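Local coordinates for protein cellulase IBT99 (Metagenomes, PDB 6WBT) that probably hydrolyses 6-phospho-alpha-glucosides as a family 4 glycosidase, and binds NAD, a manganese ion and glucose 6-phosphate, at residues A[325-330]-A[336-341]; A[141-146]-A[330-335]. All coordinates share one frame; numbering follows the deposited sequence.

Contact 1: residues A[325-330]-A[336-341]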
ATOM      1  N   ILE A 325       1.274 -34.487  -7.151  1.00 61.23           N
ATOM      2  CA  ILE A 325       0.728 -33.907  -8.374  1.00 59.75           C
ATOM      3  C   ILE A 325      -0.641 -34.502  -8.687  1.00 59.81           C
ATOM      4  O   ILE A 325      -1.556 -33.792  -9.122  1.00 61.08           O
ATOM      5  CB  ILE A 325       1.715 -34.101  -9.538  1.00 59.78           C
ATOM      6  CG1 ILE A 325       3.061 -33.464  -9.191  1.00 61.82           C
ATOM      7  CG2 ILE A 325       1.153 -33.509 -10.821  1.00 58.02           C
ATOM      8  CD1 ILE A 325       4.208 -33.965 -10.032  1.00 62.77           C
ATOM      9  N   VAL A 326      -0.804 -35.809  -8.470  1.00 57.18           N
ATOM     10  CA  VAL A 326      -2.092 -36.447  -8.722  1.00 54.21           C
ATOM     11  C   VAL A 326      -3.148 -35.928  -7.753  1.00 54.42           C
ATOM     12  O   VAL A 326      -4.319 -35.767  -8.118  1.00 56.98           O
ATOM     13  CB  VAL A 326      -1.947 -37.979  -8.649  1.00 53.09           C
ATOM     14  CG1 VAL A 326      -3.309 -38.654  -8.704  1.00 52.22           C
ATOM     15  CG2 VAL A 326      -1.066 -38.476  -9.785  1.00 53.20           C
ATOM     16  N   LYS A 327      -2.752 -35.639  -6.510  1.00 52.57           N
ATOM     17  CA  LYS A 327      -3.698 -35.105  -5.535  1.00 51.85           C
ATOM     18  C   LYS A 327      -4.236 -33.744  -5.960  1.00 51.80           C
ATOM     19  O   LYS A 327      -5.397 -33.421  -5.683  1.00 52.21           O
ATOM     20  CB  LYS A 327      -3.033 -35.017  -4.159  1.00 50.88           C
ATOM     21  CG  LYS A 327      -3.907 -34.413  -3.071  1.00 51.58           C
ATOM     22  CD  LYS A 327      -5.223 -35.163  -2.933  1.00 55.64           C
ATOM     23  CE  LYS A 327      -6.144 -34.480  -1.935  1.00 58.94           C
ATOM     24  NZ  LYS A 327      -7.499 -35.097  -1.912  1.00 62.34           N
ATOM     25  N   VAL A 328      -3.418 -32.939  -6.640  1.00 49.91           N
ATOM     26  CA  VAL A 328      -3.871 -31.627  -7.094  1.00 46.72           C
ATOM     27  C   VAL A 328      -4.917 -31.774  -8.196  1.00 45.92           C
ATOM     28  O   VAL A 328      -5.994 -31.170  -8.132  1.00 44.90           O
ATOM     29  CB  VAL A 328      -2.674 -30.777  -7.556  1.00 43.90           C
ATOM     30  CG1 VAL A 328      -3.156 -29.541  -8.288  1.00 41.90           C
ATOM     31  CG2 VAL A 328      -1.809 -30.386  -6.361  1.00 43.67           C
ATOM     32  N   VAL A 329      -4.614 -32.576  -9.221  1.00 45.32           N
ATOM     33  CA  VAL A 329      -5.580 -32.821 -10.291  1.00 44.94           C
ATOM     34  C   VAL A 329      -6.857 -33.422  -9.726  1.00 48.32           C
ATOM     35  O   VAL A 329      -7.968 -33.028 -10.100  1.00 49.23           O
ATOM     36  CB  VAL A 329      -4.975 -33.738 -11.370  1.00 41.80           C
ATOM     37  CG1 VAL A 329      -5.980 -33.962 -12.492  1.00 41.96           C
ATOM     38  CG2 VAL A 329      -3.667 -33.178 -11.895  1.00 40.12           C
ATOM     39  N   GLU A 330      -6.717 -34.398  -8.827  1.00 49.95           N
ATOM     40  CA  GLU A 330      -7.883 -35.027  -8.219  1.00 52.66           C
ATOM     41  C   GLU A 330      -8.726 -34.006  -7.465  1.00 51.49           C
ATOM     42  O   GLU A 330      -9.961 -34.055  -7.506  1.00 53.30           O
ATOM     43  CB  GLU A 330      -7.435 -36.154  -7.293  1.00 55.93           C
ATOM     44  CG  GLU A 330      -8.562 -36.878  -6.590  1.00 60.88           C
ATOM     45  CD  GLU A 330      -8.057 -37.922  -5.616  1.00 64.87           C
ATOM     46  OE1 GLU A 330      -6.942 -38.446  -5.825  1.00 65.90           O
ATOM     47  OE2 GLU A 330      -8.771 -38.216  -4.636  1.00 67.24           O
ATOM     48  N   GLU A 336     -12.163 -31.111  -3.976  1.00 64.79           N
ATOM     49  CA  GLU A 336     -11.894 -31.665  -2.655  1.00 65.93           C
ATOM     50  C   GLU A 336     -11.378 -30.630  -1.663  1.00 64.56           C
ATOM     51  O   GLU A 336     -11.273 -30.945  -0.472  1.00 65.12           O
ATOM     52  CB  GLU A 336     -10.885 -32.811  -2.759  1.00 67.74           C
ATOM     53  CG  GLU A 336     -11.224 -33.846  -3.816  1.00 72.28           C
ATOM     54  CD  GLU A 336     -10.412 -35.116  -3.662  1.00 76.08           C
ATOM     55  OE1 GLU A 336     -10.961 -36.116  -3.156  1.00 78.38           O
ATOM     56  OE2 GLU A 336      -9.221 -35.109  -4.036  1.00 75.88           O
ATOM     57  N   ARG A 337     -11.053 -29.420  -2.121  1.00 61.18           N
ATOM     58  CA  ARG A 337     -10.569 -28.344  -1.253  1.00 58.92           C
ATOM     59  C   ARG A 337      -9.298 -28.757  -0.513  1.00 57.64           C
ATOM     60  O   ARG A 337      -9.134 -28.484   0.677  1.00 58.54           O
ATOM     61  CB  ARG A 337     -11.653 -27.896  -0.269  1.00 60.43           C
ATOM     62  CG  ARG A 337     -13.002 -27.632  -0.917  1.00 62.93           C
ATOM     63  CD  ARG A 337     -12.875 -26.638  -2.057  1.00 63.47           C
ATOM     64  NE  ARG A 337     -13.492 -25.354  -1.741  1.00 64.77           N
ATOM     65  CZ  ARG A 337     -14.724 -25.011  -2.103  1.00 65.38           C
ATOM     66  NH1 ARG A 337     -15.473 -25.857  -2.796  1.00 64.93           N
ATOM     67  NH2 ARG A 337     -15.205 -23.822  -1.774  1.00 66.05           N
ATOM     68  N   SER A 338      -8.393 -29.422  -1.226  1.00 55.68           N
ATOM     69  CA  SER A 338      -7.139 -29.854  -0.626  1.00 54.56           C
ATOM     70  C   SER A 338      -6.228 -28.658  -0.377  1.00 50.84           C
ATOM     71  O   SER A 338      -6.079 -27.780  -1.231  1.00 50.95           O
ATOM     72  CB  SER A 338      -6.441 -30.871  -1.528  1.00 56.33           C
ATOM     73  OG  SER A 338      -5.246 -31.346  -0.930  1.00 57.31           O
ATOM     74  N   ARG A 339      -5.615 -28.630   0.803  1.00 48.80           N
ATOM     75  CA  ARG A 339      -4.746 -27.531   1.209  1.00 47.53           C
ATOM     76  C   ARG A 339      -3.311 -27.874   0.824  1.00 49.59           C
ATOM     77  O   ARG A 339      -2.672 -28.716   1.463  1.00 49.85           O
ATOM     78  CB  ARG A 339      -4.872 -27.275   2.708  1.00 45.14           C
ATOM     79  CG  ARG A 339      -4.143 -26.036   3.197  1.00 44.85           C
ATOM     80  CD  ARG A 339      -4.289 -25.880   4.702  1.00 45.18           C
ATOM     81  NE  ARG A 339      -3.663 -24.657   5.193  1.00 44.98           N
ATOM     82  CZ  ARG A 339      -2.384 -24.556   5.532  1.00 43.26           C
ATOM     83  NH1 ARG A 339      -1.584 -25.609   5.430  1.00 41.36           N
ATOM     84  NH2 ARG A 339      -1.901 -23.403   5.972  1.00 43.28           N
ATOM     85  N   GLN A 340      -2.802 -27.220  -0.219  1.00 51.52           N
ATOM     86  CA  GLN A 340      -1.462 -27.475  -0.725  1.00 51.91           C
ATOM     87  C   GLN A 340      -0.681 -26.170  -0.809  1.00 51.69           C
ATOM     88  O   GLN A 340      -1.252 -25.076  -0.792  1.00 53.11           O
ATOM     89  CB  GLN A 340      -1.496 -28.146  -2.106  1.00 51.15           C
ATOM     90  CG  GLN A 340      -2.316 -29.424  -2.165  1.00 51.23           C
ATOM     91  CD  GLN A 340      -1.720 -30.547  -1.337  1.00 50.83           C
ATOM     92  OE1 GLN A 340      -0.539 -30.522  -0.989  1.00 49.71           O
ATOM     93  NE2 GLN A 340      -2.540 -31.540  -1.014  1.00 51.67           N
ATOM     94  N   LEU A 341       0.640 -26.304  -0.907  1.00 50.70           N
ATOM     95  CA  LEU A 341       1.535 -25.159  -1.066  1.00 51.13           C
ATOM     96  C   LEU A 341       1.754 -24.942  -2.559  1.00 52.83           C
ATOM     97  O   LEU A 341       2.564 -25.628  -3.186  1.00 54.95           O
ATOM     98  CB  LEU A 341       2.853 -25.397  -0.337  1.00 50.83           C
ATOM     99  CG  LEU A 341       2.782 -25.831   1.128  1.00 51.87           C
ATOM    100  CD1 LEU A 341       4.181 -25.996   1.702  1.00 51.76           C
ATOM    101  CD2 LEU A 341       1.977 -24.844   1.954  1.00 52.77           C
TER
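Glu330 and Glu336, and likewise Val328 and Ser338, face each other at similar spacing, their CA atoms 7.6 and 7.5 Å apart, and the axes of the short segments, helix 325-330 and strand 338-341, approach to 9.5 Å with N-to-C directions 133° from each other. Lys327 and Glu336 carry much of the contact. The lysine CG stands anti to the backbone N, and a bend at chi2 (56°) swings the rest of the chain across toward Glu336. Lys327 NZ forms a salt bridge of 2.7 Å with Glu336 OE2, meeting it from above the carboxylate plane. Helix 321-334 passes here through a short turn into strand 338-345, which joins the mixed sheet antiparallel to strand 167-170. Along the way, Lys327 CE passes 3.4 Å from Ser338 OG, which accepts a 2.7 Å hydrogen bond from Gln340 NE2. That bond folds the amide back along its own strand, and the Lys327 side chain crosses that of Gln340 at about a right angle. Glu330 OE2 sits 3.2 Å from Glu336 OE2, a like-charge pair that the ammonium group probably eases. Without that group, as with an alanine here, Glu336 would probably lose its cation, and its repulsion from Glu330 would be less offset. Beyond the turn, Arg337 makes a salt bridge to Glu193 of the second subunit.

Contact 2: residues A[141-146]-A[330-335]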
ATOM      1  N   LYS A 141     -12.588 -25.842 -20.033  1.00 59.43           N
ATOM      2  CA  LYS A 141     -12.336 -25.993 -18.605  1.00 59.39           C
ATOM      3  C   LYS A 141     -11.056 -26.778 -18.337  1.00 56.81           C
ATOM      4  O   LYS A 141     -10.969 -27.518 -17.355  1.00 56.41           O
ATOM      5  CB  LYS A 141     -13.521 -26.667 -17.914  1.00 62.65           C
ATOM      6  CG  LYS A 141     -14.719 -25.762 -17.688  1.00 65.28           C
ATOM      7  CD  LYS A 141     -15.711 -26.405 -16.731  1.00 67.86           C
ATOM      8  CE  LYS A 141     -16.853 -25.463 -16.389  1.00 70.09           C
ATOM      9  NZ  LYS A 141     -17.760 -26.050 -15.363  1.00 72.35           N
ATOM     10  N   TYR A 142     -10.057 -26.626 -19.204  1.00 55.49           N
ATOM     11  CA  TYR A 142      -8.813 -27.359 -19.043  1.00 54.16           C
ATOM     12  C   TYR A 142      -8.064 -26.879 -17.803  1.00 51.79           C
ATOM     13  O   TYR A 142      -8.339 -25.813 -17.245  1.00 51.04           O
ATOM     14  CB  TYR A 142      -7.929 -27.198 -20.282  1.00 53.83           C
ATOM     15  CG  TYR A 142      -7.229 -25.859 -20.373  1.00 53.49           C
ATOM     16  CD1 TYR A 142      -7.856 -24.762 -20.950  1.00 53.62           C
ATOM     17  CD2 TYR A 142      -5.939 -25.691 -19.884  1.00 51.82           C
ATOM     18  CE1 TYR A 142      -7.220 -23.537 -21.034  1.00 51.86           C
ATOM     19  CE2 TYR A 142      -5.299 -24.472 -19.959  1.00 52.04           C
ATOM     20  CZ  TYR A 142      -5.940 -23.400 -20.536  1.00 51.81           C
ATOM     21  OH  TYR A 142      -5.298 -22.186 -20.614  1.00 51.05           O
ATOM     22  N   TRP A 143      -7.101 -27.688 -17.371  1.00 50.86           N
ATOM     23  CA  TRP A 143      -6.223 -27.324 -16.269  1.00 48.95           C
ATOM     24  C   TRP A 143      -4.816 -27.803 -16.579  1.00 48.38           C
ATOM     25  O   TRP A 143      -4.625 -28.957 -16.978  1.00 47.93           O
ATOM     26  CB  TRP A 143      -6.701 -27.922 -14.941  1.00 48.12           C
ATOM     27  CG  TRP A 143      -7.827 -27.166 -14.315  1.00 47.73           C
ATOM     28  CD1 TRP A 143      -9.107 -27.602 -14.135  1.00 49.17           C
ATOM     29  CD2 TRP A 143      -7.779 -25.833 -13.789  1.00 47.25           C
ATOM     30  NE1 TRP A 143      -9.858 -26.627 -13.525  1.00 50.47           N
ATOM     31  CE2 TRP A 143      -9.066 -25.531 -13.302  1.00 48.63           C
ATOM     32  CE3 TRP A 143      -6.773 -24.869 -13.680  1.00 45.24           C
ATOM     33  CZ2 TRP A 143      -9.374 -24.305 -12.719  1.00 46.10           C
ATOM     34  CZ3 TRP A 143      -7.081 -23.652 -13.099  1.00 44.09           C
ATOM     35  CH2 TRP A 143      -8.371 -23.379 -12.626  1.00 43.93           C
ATOM     36  N   ILE A 144      -3.843 -26.921 -16.400  1.00 48.62           N
ATOM     37  CA  ILE A 144      -2.436 -27.252 -16.586  1.00 49.14           C
ATOM     38  C   ILE A 144      -1.788 -27.251 -15.208  1.00 49.58           C
ATOM     39  O   ILE A 144      -1.433 -26.192 -14.676  1.00 52.29           O
ATOM     40  CB  ILE A 144      -1.730 -26.271 -17.529  1.00 49.80           C
ATOM     41  CG1 ILE A 144      -2.429 -26.243 -18.884  1.00 52.87           C
ATOM     42  CG2 ILE A 144      -0.267 -26.663 -17.686  1.00 48.74           C
ATOM     43  CD1 ILE A 144      -1.797 -25.284 -19.855  1.00 53.02           C
ATOM     44  N   VAL A 145      -1.626 -28.434 -14.629  1.00 47.98           N
ATOM     45  CA  VAL A 145      -0.920 -28.552 -13.365  1.00 50.18           C
ATOM     46  C   VAL A 145       0.575 -28.568 -13.660  1.00 53.83           C
ATOM     47  O   VAL A 145       1.173 -29.634 -13.865  1.00 53.84           O
ATOM     48  CB  VAL A 145      -1.378 -29.803 -12.584  1.00 50.65           C
ATOM     49  CG1 VAL A 145      -0.589 -29.927 -11.295  1.00 49.27           C
ATOM     50  CG2 VAL A 145      -2.872 -29.713 -12.289  1.00 51.97           C
ATOM     51  N   ASN A 146       1.178 -27.383 -13.709  1.00 58.33           N
ATOM     52  CA  ASN A 146       2.575 -27.249 -14.093  1.00 63.14           C
ATOM     53  C   ASN A 146       3.471 -27.457 -12.881  1.00 67.64           C
ATOM     54  O   ASN A 146       3.298 -26.798 -11.851  1.00 66.40           O
ATOM     55  CB  ASN A 146       2.816 -25.879 -14.719  1.00 61.76           C
ATOM     56  CG  ASN A 146       4.277 -25.627 -15.028  1.00 59.51           C
ATOM     57  OD1 ASN A 146       5.030 -26.549 -15.347  1.00 57.86           O
ATOM     58  ND2 ASN A 146       4.692 -24.370 -14.926  1.00 60.07           N
ATOM     59  N   GLU A 330      -6.717 -34.398  -8.827  1.00 49.95           N
ATOM     60  CA  GLU A 330      -7.883 -35.027  -8.219  1.00 52.66           C
ATOM     61  C   GLU A 330      -8.726 -34.006  -7.465  1.00 51.49           C
ATOM     62  O   GLU A 330      -9.961 -34.055  -7.506  1.00 53.30           O
ATOM     63  CB  GLU A 330      -7.435 -36.154  -7.293  1.00 55.93           C
ATOM     64  CG  GLU A 330      -8.562 -36.878  -6.590  1.00 60.88           C
ATOM     65  CD  GLU A 330      -8.057 -37.922  -5.616  1.00 64.87           C
ATOM     66  OE1 GLU A 330      -6.942 -38.446  -5.825  1.00 65.90           O
ATOM     67  OE2 GLU A 330      -8.771 -38.216  -4.636  1.00 67.24           O
ATOM     68  N   SER A 331      -8.074 -33.064  -6.778  1.00 50.12           N
ATOM     69  CA  SER A 331      -8.811 -32.017  -6.084  1.00 50.36           C
ATOM     70  C   SER A 331      -9.438 -31.021  -7.050  1.00 49.90           C
ATOM     71  O   SER A 331     -10.424 -30.369  -6.694  1.00 49.78           O
ATOM     72  CB  SER A 331      -7.895 -31.291  -5.098  1.00 50.00           C
ATOM     73  OG  SER A 331      -8.628 -30.367  -4.311  1.00 51.22           O
ATOM     74  N   LEU A 332      -8.888 -30.890  -8.259  1.00 49.09           N
ATOM     75  CA  LEU A 332      -9.505 -30.059  -9.286  1.00 48.97           C
ATOM     76  C   LEU A 332     -10.734 -30.723  -9.893  1.00 53.00           C
ATOM     77  O   LEU A 332     -11.657 -30.028 -10.334  1.00 53.44           O
ATOM     78  CB  LEU A 332      -8.492 -29.743 -10.389  1.00 45.80           C
ATOM     79  CG  LEU A 332      -7.320 -28.820 -10.052  1.00 40.71           C
ATOM     80  CD1 LEU A 332      -6.221 -28.947 -11.095  1.00 38.17           C
ATOM     81  CD2 LEU A 332      -7.793 -27.382  -9.959  1.00 39.49           C
ATOM     82  N   ILE A 333     -10.766 -32.055  -9.922  1.00 55.04           N
ATOM     83  CA  ILE A 333     -11.881 -32.768 -10.537  1.00 55.61           C
ATOM     84  C   ILE A 333     -13.086 -32.793  -9.605  1.00 57.47           C
ATOM     85  O   ILE A 333     -14.207 -32.459 -10.005  1.00 58.90           O
ATOM     86  CB  ILE A 333     -11.449 -34.191 -10.933  1.00 55.25           C
ATOM     87  CG1 ILE A 333     -10.258 -34.143 -11.887  1.00 54.54           C
ATOM     88  CG2 ILE A 333     -12.606 -34.943 -11.572  1.00 55.42           C
ATOM     89  CD1 ILE A 333      -9.478 -35.434 -11.954  1.00 54.94           C
ATOM     90  N   HIS A 334     -12.875 -33.187  -8.350  1.00 58.19           N
ATOM     91  CA  HIS A 334     -13.962 -33.390  -7.402  1.00 61.17           C
ATOM     92  C   HIS A 334     -14.137 -32.237  -6.423  1.00 61.33           C
ATOM     93  O   HIS A 334     -14.980 -32.338  -5.526  1.00 60.90           O
ATOM     94  CB  HIS A 334     -13.744 -34.691  -6.626  1.00 64.24           C
ATOM     95  CG  HIS A 334     -13.877 -35.923  -7.464  1.00 68.73           C
ATOM     96  ND1 HIS A 334     -13.547 -37.179  -7.001  1.00 70.50           N
ATOM     97  CD2 HIS A 334     -14.310 -36.093  -8.736  1.00 70.26           C
ATOM     98  CE1 HIS A 334     -13.769 -38.069  -7.952  1.00 70.98           C
ATOM     99  NE2 HIS A 334     -14.231 -37.436  -9.015  1.00 70.83           N
ATOM    100  N   ASP A 335     -13.370 -31.154  -6.570  1.00 62.57           N
ATOM    101  CA  ASP A 335     -13.470 -29.991  -5.686  1.00 62.24           C
ATOM    102  C   ASP A 335     -13.265 -30.403  -4.227  1.00 62.44           C
ATOM    103  O   ASP A 335     -14.075 -30.101  -3.347  1.00 61.10           O
ATOM    104  CB  ASP A 335     -14.806 -29.269  -5.884  1.00 64.32           C
ATOM    105  CG  ASP A 335     -14.871 -27.942  -5.157  1.00 66.35           C
ATOM    106  OD1 ASP A 335     -14.029 -27.066  -5.439  1.00 66.29           O
ATOM    107  OD2 ASP A 335     -15.769 -27.774  -4.305  1.00 67.63           O
TER
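Leu332 lays its two methyls against Trp143 and Val145, fastening helix 321-334 onto strand 143-146, one of the parallel strands of the NAD-binding Rossmann fold. The forked end of the leucine divides its work. Leu332 CD2 stands over the five-membered ring of Trp143, 4.0 Å from its centroid and only 10° off the ring normal, a CH-pi contact squarely on the face. Leu332 CD1 turns toward the root of the tryptophan, 4.0 Å from Trp143 CB, and reaches Val145 as well, so that a single methyl bridges two residues of the strand, both of whose CB atoms are directed toward the helix. With CG of Leu332 anti to its carbonyl carbon (chi1 -69°), the fork is carried from the helix toward the sheet. Farther out, Arg166 makes a cation-pi interaction with Trp143, while Ile168 and Ile170 of the neighbouring strand pack on Val145, and Tyr81 of strand 81-84 touches Leu332. Asp335 departs from helical backbone angles with a positive phi; its OD1 accepts a hydrogen bond from Asp367 N and its OD2 forms a salt bridge with Arg337 NH1. No polar bond crosses between the two segments, and their closest meeting is Val145 CG2 with Leu332 CD1, 3.6 Å apart.

Contacts 1 and 2 show how one helix can tie two parts of a sheet together: their centres are 8 Å apart, and both use helix 321-334, sharing Glu330. Along the chain, strand 143-146 comes first, almost two hundred residues before the helix, and strand 338-345 follows after a short turn. In the sheet, strand 167-170 lies between these two strands, so the helix spans the passage from the parallel Rossmann part to the antiparallel extension. Val329 CG2 touches Val145 CG2, and Ser331 OG probably hydrogen-bonds Ser338 N at 3.2 Å. The C-terminal family region is thereby packed directly on the cofactor-binding one, where the side chain of Val145 lies about 10 Å from the bound NAD.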